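Local coordinates for peptidoglycan hydrolase FlgJ (Sphingomonas sp. A1, PDB 2ZYC), which is a family 73 glycoside hydrolase that probably cleaves peptidoglycan so that the flagellar rod can be assembled in the periplasmic space, at residues 31-36 with 138-143. The protein carries 2 engineered substitutions. Sequence-based numbering, arbitrary orientation.
Sequences AALETG and DKLARV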
loop_
_atom_site.group_PDB
_atom_site.type_symbol
_atom_site.label_atom_id
_atom_site.label_comp_id
_atom_site.label_asym_id
_atom_site.label_seq_id
_atom_site.Cartn_x
_atom_site.Cartn_y
_atom_site.Cartn_z
ATOM N N ALA A 31 -2.031 1.987 0.162
ATOM C CA ALA A 31 -2.643 1.037 1.096
ATOM C C ALA A 31 -4.118 1.385 1.345
ATOM O O ALA A 31 -4.968 0.493 1.402
ATOM C CB ALA A 31 -1.870 1.007 2.391
ATOM N N ALA A 32 -4.402 2.677 1.487
ATOM C CA ALA A 32 -5.769 3.183 1.646
ATOM C C ALA A 32 -6.657 2.834 0.447
ATOM O O ALA A 32 -7.795 2.396 0.615
ATOM C CB ALA A 32 -5.757 4.687 1.860
ATOM N N LEU A 33 -6.140 3.048 -0.760
ATOM C CA LEU A 33 -6.896 2.741 -1.968
ATOM C C LEU A 33 -7.195 1.240 -2.033
ATOM O O LEU A 33 -8.325 0.828 -2.344
ATOM C CB LEU A 33 -6.120 3.189 -3.212
ATOM C CG LEU A 33 -6.800 2.921 -4.565
ATOM C CD1 LEU A 33 -8.151 3.632 -4.638
ATOM C CD2 LEU A 33 -5.897 3.373 -5.699
ATOM N N GLU A 34 -6.183 0.433 -1.716
ATOM C CA GLU A 34 -6.298 -1.024 -1.815
ATOM C C GLU A 34 -7.292 -1.643 -0.839
ATOM O O GLU A 34 -7.907 -2.665 -1.138
ATOM C CB GLU A 34 -4.927 -1.694 -1.658
ATOM C CG GLU A 34 -4.012 -1.509 -2.863
ATOM C CD GLU A 34 -4.682 -1.902 -4.180
ATOM O OE1 GLU A 34 -5.302 -2.986 -4.235
ATOM O OE2 GLU A 34 -4.577 -1.131 -5.159
ATOM N N THR A 35 -7.464 -1.018 0.318
ATOM C CA THR A 35 -8.239 -1.640 1.389
ATOM C C THR A 35 -9.380 -0.767 1.902
ATOM O O THR A 35 -9.924 -1.048 2.965
ATOM C CB THR A 35 -7.344 -1.998 2.601
ATOM O OG1 THR A 35 -6.768 -0.803 3.136
ATOM C CG2 THR A 35 -6.252 -2.984 2.216
ATOM N N GLY A 36 -9.732 0.277 1.154
ATOM C CA GLY A 36 -10.767 1.224 1.583
ATOM C C GLY A 36 -10.430 1.788 2.947
ATOM O O GLY A 36 -11.222 1.679 3.892
ATOM N N ASP A 138 -4.573 7.335 -12.294
ATOM C CA ASP A 138 -5.484 8.439 -12.007
ATOM C C ASP A 138 -6.129 8.284 -10.632
ATOM O O ASP A 138 -6.199 9.243 -9.864
ATOM C CB ASP A 138 -6.576 8.534 -13.075
ATOM C CG ASP A 138 -6.083 9.148 -14.377
ATOM O OD1 ASP A 138 -4.957 9.695 -14.419
ATOM O OD2 ASP A 138 -6.843 9.080 -15.368
ATOM N N LYS A 139 -6.597 7.074 -10.337
ATOM C CA LYS A 139 -7.268 6.795 -9.062
ATOM C C LYS A 139 -6.315 6.924 -7.873
ATOM O O LYS A 139 -6.671 7.530 -6.854
ATOM C CB LYS A 139 -7.922 5.419 -9.092
ATOM C CG LYS A 139 -9.119 5.348 -10.027
ATOM C CD LYS A 139 -9.591 3.922 -10.168
ATOM C CE LYS A 139 -10.676 3.806 -11.225
ATOM N NZ LYS A 139 -10.884 2.381 -11.588
ATOM N N LEU A 140 -5.101 6.391 -8.008
ATOM C CA LEU A 140 -4.119 6.497 -6.927
ATOM C C LEU A 140 -3.610 7.919 -6.736
ATOM O O LEU A 140 -3.474 8.393 -5.602
ATOM C CB LEU A 140 -2.951 5.514 -7.131
ATOM C CG LEU A 140 -1.852 5.500 -6.059
ATOM C CD1 LEU A 140 -2.423 5.324 -4.646
ATOM C CD2 LEU A 140 -0.836 4.411 -6.366
ATOM N N ALA A 141 -3.333 8.602 -7.840
ATOM C CA ALA A 141 -2.922 10.011 -7.785
ATOM C C ALA A 141 -3.988 10.865 -7.080
ATOM O O ALA A 141 -3.652 11.751 -6.292
ATOM C CB ALA A 141 -2.624 10.548 -9.183
ATOM N N ARG A 142 -5.264 10.579 -7.348
ATOM C CA ARG A 142 -6.354 11.305 -6.695
ATOM C C ARG A 142 -6.308 11.168 -5.162
ATOM O O ARG A 142 -6.551 12.136 -4.444
ATOM C CB ARG A 142 -7.729 10.881 -7.242
ATOM C CG ARG A 142 -8.842 11.871 -6.878
ATOM C CD ARG A 142 -10.219 11.427 -7.378
ATOM N NE ARG A 142 -11.214 12.479 -7.148
ATOM C CZ ARG A 142 -12.533 12.295 -7.153
ATOM N NH1 ARG A 142 -13.347 13.325 -6.928
ATOM N NH2 ARG A 142 -13.040 11.088 -7.377
ATOM N N VAL A 143 -5.987 9.974 -4.666
ATOM C CA VAL A 143 -5.872 9.765 -3.221
ATOM C C VAL A 143 -4.629 10.489 -2.680
ATOM O O VAL A 143 -4.693 11.170 -1.648
ATOM C CB VAL A 143 -5.850 8.253 -2.827
ATOM C CG1 VAL A 143 -5.710 8.080 -1.314
ATOM C CG2 VAL A 143 -7.114 7.546 -3.305
#
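L33 and L140 share one rotamer, each with CG anti to its own backbone N (chi1 near 180°). CB of L33 faces helix 136-145, and the anti torsion then sets its methyls beside the L140 backbone. CD2 of L33 is the foremost atom. It presses on the backbone of the facing helix, 3.8 Å from CA of L140, and lies 3.9 Å from CB of the same residue. L140 itself runs past this methyl rather than against it; its own CD1 comes to 4.1 Å from L33 CD2. L140 also packs on F121, A122 and L125 of helix 118-127. The second L33 methyl, CD1, projects across the facing helix and sits 4.3 Å from CG2 of V143. L33 thus straddles one turn, with CD2 at the L140 level and CD1 at V143, three residues further on. K139 adds the start of its side chain beside CD2, while its ammonium end leads away to a salt bridge with D133. All of this is apolar packing through a single projecting leucine, and the short axes stay 10.0 Å apart, crossing at 121°.

Just beyond, the C-terminal turn of helix 24-35 closes in a Schellman motif at G36, whose phi is positive. There T35 OG1 donates to the carbonyl of A31 at 2.8 Å, standing 33° off the carbonyl plane. From the same last turn E34 hydrogen-bonds through OE2 to OH of Y136, at the start of helix 136-145, and through OE1 to ND2 of N55. The arrangement is helix-on-helix packing within the lysozyme-like, largely helical catalytic domain of family 73, the C-terminal part of FlgJ.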